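Local atomic coordinates of A-adding tRNA nucleotidyltransferase (PDB entry 4WBY), a protein that adds the terminal adenosine to tRNAs ending in CC, using ATP and magnesium, to complete the CCA 3' end. Residues Ile167-Arg172 against Ile207-Leu212; Gly196-Ala201 against Tyr229-Glu234. One frame throughout, in Å; residues are numbered along the deposited sequence.

Contact 1: Ile167-Arg172 against Ile207-Leu212. With SO4 (sulfate ion), chain D.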
loop_
_atom_site.group_PDB
_atom_site.type_symbol
_atom_site.label_atom_id
_atom_site.label_comp_id
_atom_site.label_asym_id
_atom_site.label_seq_id
_atom_site.Cartn_x
_atom_site.Cartn_y
_atom_site.Cartn_z
ATOM N N ILE A 167 -15.281 3.525 -0.563
ATOM C CA ILE A 167 -15.656 2.112 -0.630
ATOM C C ILE A 167 -14.399 1.240 -0.607
ATOM O O ILE A 167 -14.292 0.288 0.174
ATOM C CB ILE A 167 -16.477 1.806 -1.901
ATOM C CG1 ILE A 167 -17.830 2.534 -1.860
ATOM C CG2 ILE A 167 -16.655 0.293 -2.110
ATOM C CD1 ILE A 167 -18.537 2.574 -3.211
ATOM N N LEU A 168 -13.449 1.561 -1.478
ATOM C CA LEU A 168 -12.195 0.816 -1.516
ATOM C C LEU A 168 -11.372 1.053 -0.250
ATOM O O LEU A 168 -10.771 0.114 0.284
ATOM C CB LEU A 168 -11.375 1.182 -2.765
ATOM C CG LEU A 168 -11.977 0.842 -4.131
ATOM C CD1 LEU A 168 -10.976 1.180 -5.227
ATOM C CD2 LEU A 168 -12.414 -0.613 -4.228
ATOM N N ARG A 169 -11.334 2.299 0.226
ATOM C CA ARG A 169 -10.541 2.619 1.418
ATOM C C ARG A 169 -11.042 1.838 2.632
ATOM O O ARG A 169 -10.242 1.368 3.440
ATOM C CB ARG A 169 -10.584 4.118 1.725
ATOM C CG ARG A 169 -9.914 4.989 0.683
ATOM C CD ARG A 169 -9.975 6.467 1.068
ATOM N NE ARG A 169 -9.410 6.739 2.382
ATOM C CZ ARG A 169 -8.143 7.079 2.603
ATOM N NH1 ARG A 169 -7.285 7.176 1.592
ATOM N NH2 ARG A 169 -7.730 7.314 3.844
ATOM N N ALA A 170 -12.363 1.697 2.752
ATOM C CA ALA A 170 -12.937 0.948 3.874
ATOM C C ALA A 170 -12.383 -0.462 3.915
ATOM O O ALA A 170 -12.068 -0.997 4.984
ATOM C CB ALA A 170 -14.457 0.908 3.781
ATOM N N LEU A 171 -12.266 -1.066 2.737
ATOM C CA LEU A 171 -11.823 -2.445 2.644
ATOM C C LEU A 171 -10.317 -2.547 2.885
ATOM O O LEU A 171 -9.845 -3.532 3.456
ATOM C CB LEU A 171 -12.218 -3.025 1.282
ATOM C CG LEU A 171 -13.721 -2.924 0.981
ATOM C CD1 LEU A 171 -14.074 -3.619 -0.330
ATOM C CD2 LEU A 171 -14.551 -3.469 2.151
ATOM N N ARG A 172 -9.566 -1.522 2.486
ATOM C CA ARG A 172 -8.134 -1.495 2.802
ATOM C C ARG A 172 -7.910 -1.465 4.317
ATOM O O ARG A 172 -7.113 -2.245 4.846
ATOM C CB ARG A 172 -7.424 -0.310 2.144
ATOM C CG ARG A 172 -5.977 -0.149 2.622
ATOM C CD ARG A 172 -5.127 0.667 1.645
ATOM N NE ARG A 172 -5.629 2.021 1.410
ATOM C CZ ARG A 172 -5.290 3.088 2.122
ATOM N NH1 ARG A 172 -4.454 2.979 3.146
ATOM N NH2 ARG A 172 -5.789 4.276 1.804
ATOM N N ILE A 207 -7.831 4.324 -9.022
ATOM C CA ILE A 207 -6.567 3.679 -9.356
ATOM C C ILE A 207 -5.533 3.949 -8.258
ATOM O O ILE A 207 -4.815 3.034 -7.831
ATOM C CB ILE A 207 -6.034 4.157 -10.732
ATOM C CG1 ILE A 207 -6.665 3.362 -11.891
ATOM C CG2 ILE A 207 -4.517 3.980 -10.831
ATOM C CD1 ILE A 207 -8.151 3.191 -11.851
ATOM N N ASN A 208 -5.482 5.188 -7.773
ATOM C CA ASN A 208 -4.540 5.529 -6.712
ATOM C C ASN A 208 -4.796 4.711 -5.457
ATOM O O ASN A 208 -3.865 4.312 -4.764
ATOM C CB ASN A 208 -4.600 7.023 -6.376
ATOM C CG ASN A 208 -3.976 7.887 -7.445
ATOM O OD1 ASN A 208 -3.188 7.412 -8.266
ATOM N ND2 ASN A 208 -4.315 9.174 -7.436
ATOM N N GLU A 209 -6.065 4.445 -5.169
ATOM C CA GLU A 209 -6.395 3.689 -3.970
ATOM C C GLU A 209 -6.014 2.212 -4.139
ATOM O O GLU A 209 -5.536 1.579 -3.192
ATOM C CB GLU A 209 -7.881 3.862 -3.627
ATOM C CG GLU A 209 -8.398 2.973 -2.512
ATOM C CD GLU A 209 -7.611 3.071 -1.213
ATOM O OE1 GLU A 209 -7.031 4.134 -0.896
ATOM O OE2 GLU A 209 -7.581 2.062 -0.491
ATOM N N ILE A 210 -6.172 1.663 -5.347
ATOM C CA ILE A 210 -5.745 0.280 -5.570
ATOM C C ILE A 210 -4.223 0.178 -5.426
ATOM O O ILE A 210 -3.702 -0.806 -4.885
ATOM C CB ILE A 210 -6.194 -0.246 -6.942
ATOM C CG1 ILE A 210 -7.723 -0.257 -7.010
ATOM C CG2 ILE A 210 -5.652 -1.652 -7.184
ATOM C CD1 ILE A 210 -8.288 -0.660 -8.375
ATOM N N LYS A 211 -3.512 1.207 -5.884
ATOM C CA LYS A 211 -2.059 1.242 -5.743
ATOM C C LYS A 211 -1.663 1.250 -4.267
ATOM O O LYS A 211 -0.676 0.632 -3.891
ATOM C CB LYS A 211 -1.470 2.456 -6.480
ATOM C CG LYS A 211 -1.613 2.347 -8.008
ATOM C CD LYS A 211 -1.393 3.670 -8.718
ATOM C CE LYS A 211 0.037 4.142 -8.581
ATOM N NZ LYS A 211 0.257 5.396 -9.354
ATOM N N LEU A 212 -2.437 1.934 -3.425
ATOM C CA LEU A 212 -2.160 1.908 -1.990
ATOM C C LEU A 212 -2.429 0.523 -1.403
ATOM O O LEU A 212 -1.658 0.030 -0.573
ATOM C CB LEU A 212 -2.985 2.971 -1.248
ATOM C CG LEU A 212 -2.554 4.412 -1.539
ATOM C CD1 LEU A 212 -3.433 5.408 -0.795
ATOM C CD2 LEU A 212 -1.092 4.639 -1.183
HETATM S S SO4 D . -3.069 5.842 5.910
HETATM O O1 SO4 D . -3.833 6.511 6.980
HETATM O O2 SO4 D . -2.527 4.601 6.457
HETATM O O3 SO4 D . -3.915 5.562 4.750
HETATM O O4 SO4 D . -1.963 6.712 5.526
HETATM O O HOH W 1 -8.415 -0.417 -1.152
HETATM O O HOH W 2 -7.243 6.763 -1.316
#

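Contact 2: Gly196-Ala201 against Tyr229-Glu234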
loop_
_atom_site.group_PDB
_atom_site.type_symbol
_atom_site.label_atom_id
_atom_site.label_comp_id
_atom_site.label_asym_id
_atom_site.label_seq_id
_atom_site.Cartn_x
_atom_site.Cartn_y
_atom_site.Cartn_z
ATOM N N GLY A 196 -24.320 1.783 -8.638
ATOM C CA GLY A 196 -23.422 2.154 -9.718
ATOM C C GLY A 196 -22.468 3.274 -9.357
ATOM O O GLY A 196 -21.783 3.800 -10.223
ATOM N N LEU A 197 -22.401 3.641 -8.083
ATOM C CA LEU A 197 -21.647 4.831 -7.711
ATOM C C LEU A 197 -20.143 4.629 -7.834
ATOM O O LEU A 197 -19.394 5.579 -8.049
ATOM C CB LEU A 197 -22.014 5.267 -6.292
ATOM C CG LEU A 197 -23.512 5.497 -6.080
ATOM C CD1 LEU A 197 -23.768 6.050 -4.694
ATOM C CD2 LEU A 197 -24.083 6.416 -7.160
ATOM N N LEU A 198 -19.698 3.391 -7.703
ATOM C CA LEU A 198 -18.288 3.112 -7.791
ATOM C C LEU A 198 -17.860 3.192 -9.245
ATOM O O LEU A 198 -16.821 3.771 -9.579
ATOM C CB LEU A 198 -17.996 1.734 -7.198
ATOM C CG LEU A 198 -16.560 1.282 -7.032
ATOM C CD1 LEU A 198 -15.795 2.251 -6.161
ATOM C CD2 LEU A 198 -16.531 -0.139 -6.474
ATOM N N LYS A 199 -18.689 2.630 -10.119
ATOM C CA LYS A 199 -18.374 2.583 -11.538
ATOM C C LYS A 199 -18.216 3.993 -12.113
ATOM O O LYS A 199 -17.437 4.210 -13.039
ATOM C CB LYS A 199 -19.459 1.811 -12.297
ATOM C CG LYS A 199 -19.232 1.714 -13.791
ATOM C CD LYS A 199 -20.275 0.820 -14.435
ATOM C CE LYS A 199 -20.120 -0.618 -13.970
ATOM N NZ LYS A 199 -18.787 -1.169 -14.347
ATOM N N GLU A 200 -18.925 4.950 -11.526
ATOM C CA GLU A 200 -18.956 6.324 -12.026
ATOM C C GLU A 200 -17.993 7.285 -11.319
ATOM O O GLU A 200 -17.923 8.459 -11.675
ATOM C CB GLU A 200 -20.386 6.872 -11.914
ATOM C CG GLU A 200 -21.369 6.150 -12.812
ATOM C CD GLU A 200 -22.803 6.526 -12.527
ATOM O OE1 GLU A 200 -23.041 7.633 -11.994
ATOM O OE2 GLU A 200 -23.695 5.710 -12.840
ATOM N N ALA A 201 -17.262 6.793 -10.323
ATOM C CA ALA A 201 -16.334 7.614 -9.535
ATOM C C ALA A 201 -15.096 8.030 -10.348
ATOM O O ALA A 201 -14.761 7.364 -11.320
ATOM C CB ALA A 201 -15.911 6.852 -8.290
ATOM N N TYR A 229 -17.388 -7.850 -1.801
ATOM C CA TYR A 229 -18.239 -6.698 -2.082
ATOM C C TYR A 229 -18.285 -6.328 -3.563
ATOM O O TYR A 229 -18.852 -5.294 -3.935
ATOM C CB TYR A 229 -17.801 -5.509 -1.217
ATOM C CG TYR A 229 -18.042 -5.809 0.244
ATOM C CD1 TYR A 229 -19.339 -5.943 0.736
ATOM C CD2 TYR A 229 -16.985 -6.006 1.125
ATOM C CE1 TYR A 229 -19.576 -6.251 2.079
ATOM C CE2 TYR A 229 -17.208 -6.303 2.460
ATOM C CZ TYR A 229 -18.501 -6.427 2.934
ATOM O OH TYR A 229 -18.711 -6.730 4.263
ATOM N N ARG A 230 -17.703 -7.188 -4.397
ATOM C CA ARG A 230 -17.836 -7.111 -5.856
ATOM C C ARG A 230 -17.334 -5.796 -6.435
ATOM O O ARG A 230 -17.930 -5.249 -7.370
ATOM C CB ARG A 230 -19.297 -7.323 -6.267
ATOM C CG ARG A 230 -19.908 -8.601 -5.716
ATOM C CD ARG A 230 -21.375 -8.709 -6.096
ATOM N NE ARG A 230 -22.037 -9.833 -5.442
ATOM C CZ ARG A 230 -22.126 -11.050 -5.966
ATOM N NH1 ARG A 230 -21.585 -11.303 -7.150
ATOM N NH2 ARG A 230 -22.751 -12.016 -5.306
ATOM N N VAL A 231 -16.217 -5.296 -5.917
ATOM C CA VAL A 231 -15.785 -3.976 -6.343
ATOM C C VAL A 231 -14.965 -3.976 -7.641
ATOM O O VAL A 231 -15.107 -3.052 -8.434
ATOM C CB VAL A 231 -14.986 -3.256 -5.237
ATOM C CG1 VAL A 231 -15.801 -3.173 -3.943
ATOM C CG2 VAL A 231 -13.680 -3.937 -4.981
ATOM N N LEU A 232 -14.135 -4.997 -7.884
ATOM C CA LEU A 232 -13.250 -4.962 -9.056
ATOM C C LEU A 232 -14.040 -5.060 -10.360
ATOM O O LEU A 232 -13.630 -4.521 -11.389
ATOM C CB LEU A 232 -12.210 -6.081 -9.004
ATOM C CG LEU A 232 -11.119 -5.908 -7.949
ATOM C CD1 LEU A 232 -10.242 -7.152 -7.880
ATOM C CD2 LEU A 232 -10.283 -4.659 -8.231
ATOM N N GLU A 233 -15.193 -5.722 -10.296
ATOM C CA GLU A 233 -16.082 -5.842 -11.446
ATOM C C GLU A 233 -16.608 -4.482 -11.910
ATOM O O GLU A 233 -17.009 -4.325 -13.066
ATOM C CB GLU A 233 -17.253 -6.774 -11.109
ATOM C CG GLU A 233 -16.840 -8.228 -10.844
ATOM C CD GLU A 233 -16.517 -8.534 -9.379
ATOM O OE1 GLU A 233 -16.108 -7.620 -8.616
ATOM O OE2 GLU A 233 -16.678 -9.713 -8.991
ATOM N N GLU A 234 -16.591 -3.503 -11.005
ATOM C CA GLU A 234 -17.046 -2.149 -11.301
ATOM C C GLU A 234 -15.949 -1.275 -11.884
ATOM O O GLU A 234 -16.221 -0.168 -12.355
ATOM C CB GLU A 234 -17.576 -1.472 -10.033
ATOM C CG GLU A 234 -18.721 -2.202 -9.374
ATOM C CD GLU A 234 -19.914 -2.281 -10.275
ATOM O OE1 GLU A 234 -20.495 -1.210 -10.570
ATOM O OE2 GLU A 234 -20.256 -3.405 -10.707
HETATM O O HOH W 3 -15.094 2.365 -11.550
HETATM O O HOH W 4 -20.739 0.662 -8.589
HETATM O O HOH W 5 -15.447 1.634 -14.106
#

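Contact 1: Ile167-Arg172 against Ile207-Leu212
Glu209 and Arg172 join two nearly parallel helices, their segment axes 7° apart, at the ATP site of this class II tRNA nucleotidyltransferase; Ile167-Arg172 are all ATP-binding residues. Arg172 grips the carboxylate side-on, one nitrogen to each oxygen: NE of Arg172 lies 2.7 Å from OE2 of Glu209 in a nearly straight bond, and NH2 of Arg172 lies 3.0 Å from OE1 of Glu209, which takes that bond on its syn lone pair. The two flat groups are nearly coplanar, 29° apart. Leu212 lays CB and CD1 over one guanidinium face. At the guanidinium edge, NH1 of Arg172 lies 3.1 Å from O3 of a sulfate, in a bond also close to straight; Arg176 and Arg35 hold the same ion, probably from the crystallisation liquor.

Arg169 crosses the Glu209 side chain, its CG 3.4 Å from OE1 of Glu209. NH1 of Arg169 adds a long ion pair to that oxygen and shares a water with it, while NE makes a salt bridge to Asp119, another ATP-binding residue. A second water links Glu209 OE2 to the carbonyl O of Leu168. The buried carboxylate thus has several donors, which would be expected to favour its charged form. Leu168 CD1 also packs 4.0 Å from Ile210 CG1. Helix 219-228 covers Leu168 and Arg172 through Tyr226 and Ile222, and helix 183-194 packs on Ile167.

Contact 2: Gly196-Ala201 against Tyr229-Glu234
Lys199 and Glu234 bring two interhelical loops together, with CA atoms 4.9 Å apart. The first loop leaves helix 183-194 through a Schellman motif at Gly196 and makes a type I beta turn from Leu198 to Ala201; the second leaves helix 219-228 through another Schellman motif, with Arg230 at its C-prime position.

The lysine chain can be followed outward. CB of Lys199 sits 3.6 Å from OE1 of Glu234 and also touches the carbonyl O of that residue. CG, anti to the backbone N (chi1 179°), stays near the same carbonyl. Bends at chi3 and chi4 then turn the chain back over Glu234. CE of Lys199 comes within 3.5 Å of OE1 of Glu234. NZ of Lys199 makes a weak hydrogen bond to O of Glu234 at 3.4 Å. The ammonium and the carboxylate oxygen OE1 are not in salt-bridge contact, although their opposite charges should still attract. Glu234 OE1 accepts instead from a water that in turn accepts from Lys199 N, while the CA-H of Lys199 points at Glu234 O. Another water lies within hydrogen-bonding distance of Leu198 O and Glu234 O, adding solvent to a polar seam in which the backbone carbonyl of Glu234 draws several partners.

On the buried side the contact turns apolar. Leu198 sends CD2 to Val231 CB at 3.7 Å, crossing its side chain at a slant, and also rests on Glu234 CB. Ile167 of helix 165-177 meets both Leu198 and Val231. Helix 219-228 adds Tyr226 against Val231, and helix 183-194 touches Glu234 through Val193.

The two contacts lie about 12 Å apart, centre to centre. Contact 1 lies partly on helix 165-177, and the loops of contact 2 pack against that helix. Its polar ends line the ATP site in contact 1, while its apolar residues pack against the second loop of contact 2: Leu168 CD2 meets Val231 CG2 at 3.6 Å, and Leu171 CD2 meets Tyr229 CD2 at 3.7 Å. Along the chain the segments alternate, 167-172, 196-201, 207-212, 229-234. Contact 1 holds two of the ATP-binding arginines, Arg169 and Arg172; contact 2 sits farther out as structural packing, the Leu198 side chain about 9 Å from that of ATP-binding Arg205.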